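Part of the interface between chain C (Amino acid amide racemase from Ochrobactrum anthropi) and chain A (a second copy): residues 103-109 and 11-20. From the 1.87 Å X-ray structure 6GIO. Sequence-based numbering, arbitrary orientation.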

ATOM      1  N   GLU C 103      -2.897 -27.124  -4.986  1.00 32.69           N
ATOM      2  CA  GLU C 103      -2.052 -26.259  -4.184  1.00 32.32           C
ATOM      3  C   GLU C 103      -2.316 -24.763  -4.494  1.00 29.22           C
ATOM      4  O   GLU C 103      -2.472 -24.351  -5.663  1.00 28.06           O
ATOM      5  CB  GLU C 103      -0.585 -26.620  -4.412  1.00 36.13           C
ATOM      6  CG  GLU C 103      -0.185 -28.021  -3.911  1.00 38.10           C
ATOM      7  CD  GLU C 103       0.108 -28.060  -2.411  1.00 45.32           C
ATOM      8  OE1 GLU C 103       0.412 -26.992  -1.804  1.00 45.19           O
ATOM      9  OE2 GLU C 103       0.059 -29.165  -1.823  1.00 45.59           O
ATOM     10  N   ARG C 104      -2.437 -23.969  -3.439  1.00 26.26           N
ATOM     11  CA  ARG C 104      -2.668 -22.534  -3.567  1.00 25.75           C
ATOM     12  C   ARG C 104      -1.820 -21.814  -2.513  1.00 24.03           C
ATOM     13  O   ARG C 104      -1.398 -22.412  -1.512  1.00 25.29           O
ATOM     14  CB  ARG C 104      -4.147 -22.189  -3.365  1.00 25.70           C
ATOM     15  CG  ARG C 104      -5.079 -22.906  -4.333  1.00 27.80           C
ATOM     16  CD  ARG C 104      -6.528 -22.533  -4.106  1.00 29.03           C
ATOM     17  NE  ARG C 104      -6.972 -23.020  -2.813  1.00 28.59           N
ATOM     18  CZ  ARG C 104      -7.891 -22.464  -2.056  1.00 29.35           C
ATOM     19  NH1 ARG C 104      -8.534 -21.377  -2.435  1.00 32.97           N
ATOM     20  NH2 ARG C 104      -8.176 -23.018  -0.904  1.00 33.14           N
ATOM     21  N   ARG C 105      -1.536 -20.550  -2.754  1.00 22.22           N
ATOM     22  CA  ARG C 105      -0.824 -19.725  -1.778  1.00 22.40           C
ATOM     23  C   ARG C 105      -1.418 -18.312  -1.772  1.00 22.45           C
ATOM     24  O   ARG C 105      -2.177 -17.908  -2.691  1.00 19.62           O
ATOM     25  CB  ARG C 105       0.651 -19.628  -2.117  1.00 22.14           C
ATOM     26  CG  ARG C 105       1.375 -20.955  -2.271  1.00 23.23           C
ATOM     27  CD  ARG C 105       1.582 -21.625  -0.933  1.00 24.46           C
ATOM     28  NE  ARG C 105       2.393 -22.829  -0.984  1.00 26.29           N
ATOM     29  CZ  ARG C 105       1.948 -24.064  -1.223  1.00 28.56           C
ATOM     30  NH1 ARG C 105       0.675 -24.278  -1.461  1.00 29.00           N
ATOM     31  NH2 ARG C 105       2.799 -25.096  -1.214  1.00 27.63           N
ATOM     32  N   VAL C 106      -0.994 -17.575  -0.745  1.00 21.48           N
ATOM     33  CA  VAL C 106      -1.507 -16.260  -0.416  1.00 19.92           C
ATOM     34  C   VAL C 106      -0.375 -15.241  -0.342  1.00 19.76           C
ATOM     35  O   VAL C 106       0.669 -15.483   0.265  1.00 22.38           O
ATOM     36  CB  VAL C 106      -2.170 -16.298   0.937  1.00 18.78           C
ATOM     37  CG1 VAL C 106      -2.883 -14.974   1.214  1.00 18.49           C
ATOM     38  CG2 VAL C 106      -3.127 -17.477   0.960  1.00 19.38           C
ATOM     39  N   TRP C 107      -0.569 -14.125  -1.000  1.00 18.83           N
ATOM     40  CA  TRP C 107       0.326 -12.993  -0.878  1.00 19.00           C
ATOM     41  C   TRP C 107      -0.475 -11.958  -0.182  1.00 17.46           C
ATOM     42  O   TRP C 107      -1.631 -11.847  -0.443  1.00 17.31           O
ATOM     43  CB  TRP C 107       0.700 -12.505  -2.284  1.00 19.94           C
ATOM     44  CG  TRP C 107       1.390 -11.185  -2.416  1.00 19.71           C
ATOM     45  CD1 TRP C 107       2.716 -10.991  -2.546  1.00 19.59           C
ATOM     46  CD2 TRP C 107       0.767  -9.878  -2.532  1.00 19.86           C
ATOM     47  NE1 TRP C 107       2.978  -9.644  -2.693  1.00 21.72           N
ATOM     48  CE2 TRP C 107       1.799  -8.943  -2.707  1.00 20.21           C
ATOM     49  CE3 TRP C 107      -0.569  -9.413  -2.498  1.00 20.82           C
ATOM     50  CZ2 TRP C 107       1.560  -7.565  -2.863  1.00 19.47           C
ATOM     51  CZ3 TRP C 107      -0.799  -8.001  -2.633  1.00 20.03           C
ATOM     52  CH2 TRP C 107       0.274  -7.121  -2.803  1.00 19.16           C
ATOM     53  N   PHE C 108       0.161 -11.152   0.649  1.00 19.07           N
ATOM     54  CA  PHE C 108      -0.489 -10.017   1.310  1.00 18.78           C
ATOM     55  C   PHE C 108       0.014  -8.661   0.868  1.00 17.87           C
ATOM     56  O   PHE C 108       1.201  -8.500   0.578  1.00 18.51           O
ATOM     57  CB  PHE C 108      -0.250 -10.110   2.811  1.00 20.35           C
ATOM     58  CG  PHE C 108      -1.040 -11.192   3.476  1.00 21.05           C
ATOM     59  CD1 PHE C 108      -2.436 -11.102   3.564  1.00 21.09           C
ATOM     60  CD2 PHE C 108      -0.400 -12.332   3.983  1.00 21.23           C
ATOM     61  CE1 PHE C 108      -3.181 -12.110   4.151  1.00 20.60           C
ATOM     62  CE2 PHE C 108      -1.138 -13.324   4.611  1.00 21.62           C
ATOM     63  CZ  PHE C 108      -2.529 -13.233   4.680  1.00 20.78           C
ATOM     64  N   GLY C 109      -0.871  -7.658   0.903  1.00 17.61           N
ATOM     65  CA  GLY C 109      -0.451  -6.287   0.620  1.00 17.17           C
ATOM     66  C   GLY C 109      -1.258  -5.352   1.471  1.00 17.43           C
ATOM     67  O   GLY C 109      -1.809  -5.772   2.501  1.00 17.89           O
TER
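Chain A, residues 11-20: DARVIAEIGR

Chain A meets the chain C strand 104-109 as a helix gives way to an extended segment. Residues 11-14 of chain A are the last part of a helix that begins earlier in the chain. Ile A15 is the first residue to leave helical phi/psi, and Ile A15 and Ala A16 are extended. A 3-10 segment follows at 17-19.

The extended part makes a single beta bridge, Val C106 with Ile A15, whose CA atoms are 5.1 Å apart. Two backbone hydrogen bonds hold it. Val C106 N donates to Val A14 O at 2.9 Å, and Ala A16 N donates to Val C106 O at 2.9 Å. Both polar backbone atoms of Val C106 are therefore satisfied by chain A. The two chains run in the same direction here: Arg C105 has its CA nearest that of Val A14, and Val C106 has its CA nearest that of Ile A15. Val A14 O also receives a CA-H...O contact from Arg C105 CA at 3.4 Å.

Within chain A, the helix end is closed by Asp A11 O, which accepts from Val A14 N at 3.2 Å and from Ile A15 N at 2.8 Å. The 3-10 segment brings Gly A19 N to Ala A16 O at 3.2 Å.

Arg C105 points toward chain A, but its hydrogen bonds to protein atoms in these stretches stay within chain C. Its NH1 donates to Glu C103 OE1 at 2.7 Å, as a salt bridge, and to Arg C104 O at 2.8 Å. Its NH2 donates to Glu C103 OE1 at 3.1 Å. Arg A13 O lies over one face of the guanidinium, 3.2 Å from Arg C105 NH1, where the angle is too poor for a hydrogen bond. Arg C105 NE is served by water 1 at 3.2 Å. The same water donates to Ile A15 O at 2.7 Å and accepts from Arg A20 NH1 at 3.2 Å, so it links the two chains. The side chain of Arg A13 is not modelled beyond CB.

Arg A20 is held inside chain A. Its NH1 forms a salt bridge with Glu A17 OE1 at 2.6 Å, and its NH2 forms one with Asp A11 OD1 at 3.0 Å.

Apolar contacts continue along the strand. Trp C107 CB is 4.2 Å from Ala A16 CB, and Trp C107 CD1 is 3.9 Å from Ile A18 CD1. Trp C107 NE1 is hydrogen-bonded elsewhere in the structure. Ile A15 CD1 meets the edge of the Phe C108 ring, 4.2 Å from Phe C108 CE2.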

ATOM      1  N   ASP A  11       4.143 -21.556   7.190  1.00 26.84           N
ATOM      2  CA  ASP A  11       4.462 -20.477   6.245  1.00 27.58           C
ATOM      3  C   ASP A  11       4.782 -21.020   4.860  1.00 27.76           C
ATOM      4  O   ASP A  11       4.218 -20.567   3.848  1.00 27.23           O
ATOM      5  CB  ASP A  11       5.624 -19.619   6.795  1.00 25.89           C
ATOM      6  CG  ASP A  11       6.005 -18.464   5.876  1.00 26.17           C
ATOM      7  OD1 ASP A  11       6.738 -18.745   4.929  1.00 26.58           O
ATOM      8  OD2 ASP A  11       5.626 -17.272   6.094  1.00 25.38           O
ATOM      9  N   ALA A  12       5.656 -22.027   4.827  1.00 26.98           N
ATOM     10  CA  ALA A  12       5.992 -22.748   3.599  1.00 27.45           C
ATOM     11  C   ALA A  12       4.779 -23.249   2.841  1.00 25.45           C
ATOM     12  O   ALA A  12       4.790 -23.282   1.631  1.00 26.61           O
ATOM     13  CB  ALA A  12       6.954 -23.905   3.893  1.00 28.51           C
ATOM     14  N   ARG A  13       3.721 -23.598   3.551  1.00 28.46           N
ATOM     15  CA  ARG A  13       2.535 -24.231   2.948  1.00 27.46           C
ATOM     16  C   ARG A  13       1.473 -23.223   2.499  1.00 27.76           C
ATOM     17  O   ARG A  13       0.624 -23.568   1.697  1.00 28.82           O
ATOM     18  CB  ARG A  13       1.906 -25.205   3.954  1.00 26.61           C
ATOM     19  N   VAL A  14       1.484 -21.994   3.022  1.00 25.63           N
ATOM     20  CA  VAL A  14       0.434 -21.053   2.655  1.00 25.00           C
ATOM     21  C   VAL A  14       0.891 -19.704   2.130  1.00 24.44           C
ATOM     22  O   VAL A  14       0.140 -19.071   1.409  1.00 24.33           O
ATOM     23  CB  VAL A  14      -0.590 -20.828   3.791  1.00 25.48           C
ATOM     24  CG1 VAL A  14      -1.222 -22.161   4.172  1.00 24.46           C
ATOM     25  CG2 VAL A  14       0.022 -20.122   4.993  1.00 25.16           C
ATOM     26  N   ILE A  15       2.118 -19.299   2.435  1.00 23.66           N
ATOM     27  CA  ILE A  15       2.630 -18.028   1.980  1.00 24.68           C
ATOM     28  C   ILE A  15       3.260 -18.128   0.593  1.00 23.71           C
ATOM     29  O   ILE A  15       4.003 -19.079   0.268  1.00 24.07           O
ATOM     30  CB  ILE A  15       3.591 -17.434   3.009  1.00 25.14           C
ATOM     31  CG1 ILE A  15       2.880 -17.339   4.355  1.00 25.27           C
ATOM     32  CG2 ILE A  15       4.060 -16.035   2.602  1.00 25.29           C
ATOM     33  CD1 ILE A  15       1.725 -16.357   4.357  1.00 26.21           C
ATOM     34  N   ALA A  16       2.966 -17.130  -0.236  1.00 23.27           N
ATOM     35  CA  ALA A  16       3.467 -17.122  -1.617  1.00 23.52           C
ATOM     36  C   ALA A  16       4.936 -16.771  -1.655  1.00 24.76           C
ATOM     37  O   ALA A  16       5.379 -15.851  -0.967  1.00 23.70           O
ATOM     38  CB  ALA A  16       2.678 -16.150  -2.475  1.00 23.00           C
ATOM     39  N   GLU A  17       5.692 -17.485  -2.479  1.00 24.21           N
ATOM     40  CA  GLU A  17       7.123 -17.189  -2.639  1.00 24.86           C
ATOM     41  C   GLU A  17       7.390 -15.771  -3.152  1.00 23.66           C
ATOM     42  O   GLU A  17       8.395 -15.177  -2.808  1.00 22.27           O
ATOM     43  CB  GLU A  17       7.745 -18.204  -3.593  1.00 27.97           C
ATOM     44  CG  GLU A  17       9.271 -18.127  -3.680  1.00 30.20           C
ATOM     45  CD  GLU A  17       9.997 -18.786  -2.511  1.00 31.34           C
ATOM     46  OE1 GLU A  17       9.392 -19.131  -1.494  1.00 36.78           O
ATOM     47  OE2 GLU A  17      11.207 -19.003  -2.641  1.00 35.68           O
ATOM     48  N   ILE A  18       6.509 -15.247  -4.002  1.00 21.69           N
ATOM     49  CA  ILE A  18       6.692 -13.908  -4.553  1.00 22.87           C
ATOM     50  C   ILE A  18       6.824 -12.830  -3.454  1.00 23.36           C
ATOM     51  O   ILE A  18       7.455 -11.818  -3.684  1.00 23.76           O
ATOM     52  CB  ILE A  18       5.620 -13.528  -5.647  1.00 22.89           C
ATOM     53  CG1 ILE A  18       4.175 -13.613  -5.088  1.00 22.78           C
ATOM     54  CG2 ILE A  18       5.811 -14.418  -6.873  1.00 22.34           C
ATOM     55  CD1 ILE A  18       3.063 -12.965  -5.907  1.00 23.34           C
ATOM     56  N   GLY A  19       6.296 -13.076  -2.264  1.00 23.30           N
ATOM     57  CA  GLY A  19       6.429 -12.122  -1.174  1.00 24.09           C
ATOM     58  C   GLY A  19       7.505 -12.387  -0.137  1.00 24.55           C
ATOM     59  O   GLY A  19       7.584 -11.687   0.860  1.00 24.69           O
ATOM     60  N   ARG A  20       8.347 -13.385  -0.381  1.00 25.27           N
ATOM     61  CA  ARG A  20       9.468 -13.738   0.505  1.00 26.12           C
ATOM     62  C   ARG A  20      10.826 -13.113   0.161  1.00 26.06           C
ATOM     63  O   ARG A  20      11.222 -13.059  -1.008  1.00 25.87           O
ATOM     64  CB  ARG A  20       9.690 -15.230   0.427  1.00 27.04           C
ATOM     65  CG  ARG A  20       8.612 -16.012   1.096  1.00 28.80           C
ATOM     66  CD  ARG A  20       9.121 -17.426   1.288  1.00 30.49           C
ATOM     67  NE  ARG A  20       8.102 -18.194   1.973  1.00 30.89           N
ATOM     68  CZ  ARG A  20       7.262 -19.046   1.385  1.00 32.00           C
ATOM     69  NH1 ARG A  20       7.330 -19.308   0.070  1.00 32.18           N
ATOM     70  NH2 ARG A  20       6.368 -19.668   2.133  1.00 30.34           N
TER
HETATM   71  O   HOH W   1       5.061 -21.158  -1.139  1.00 22.66           O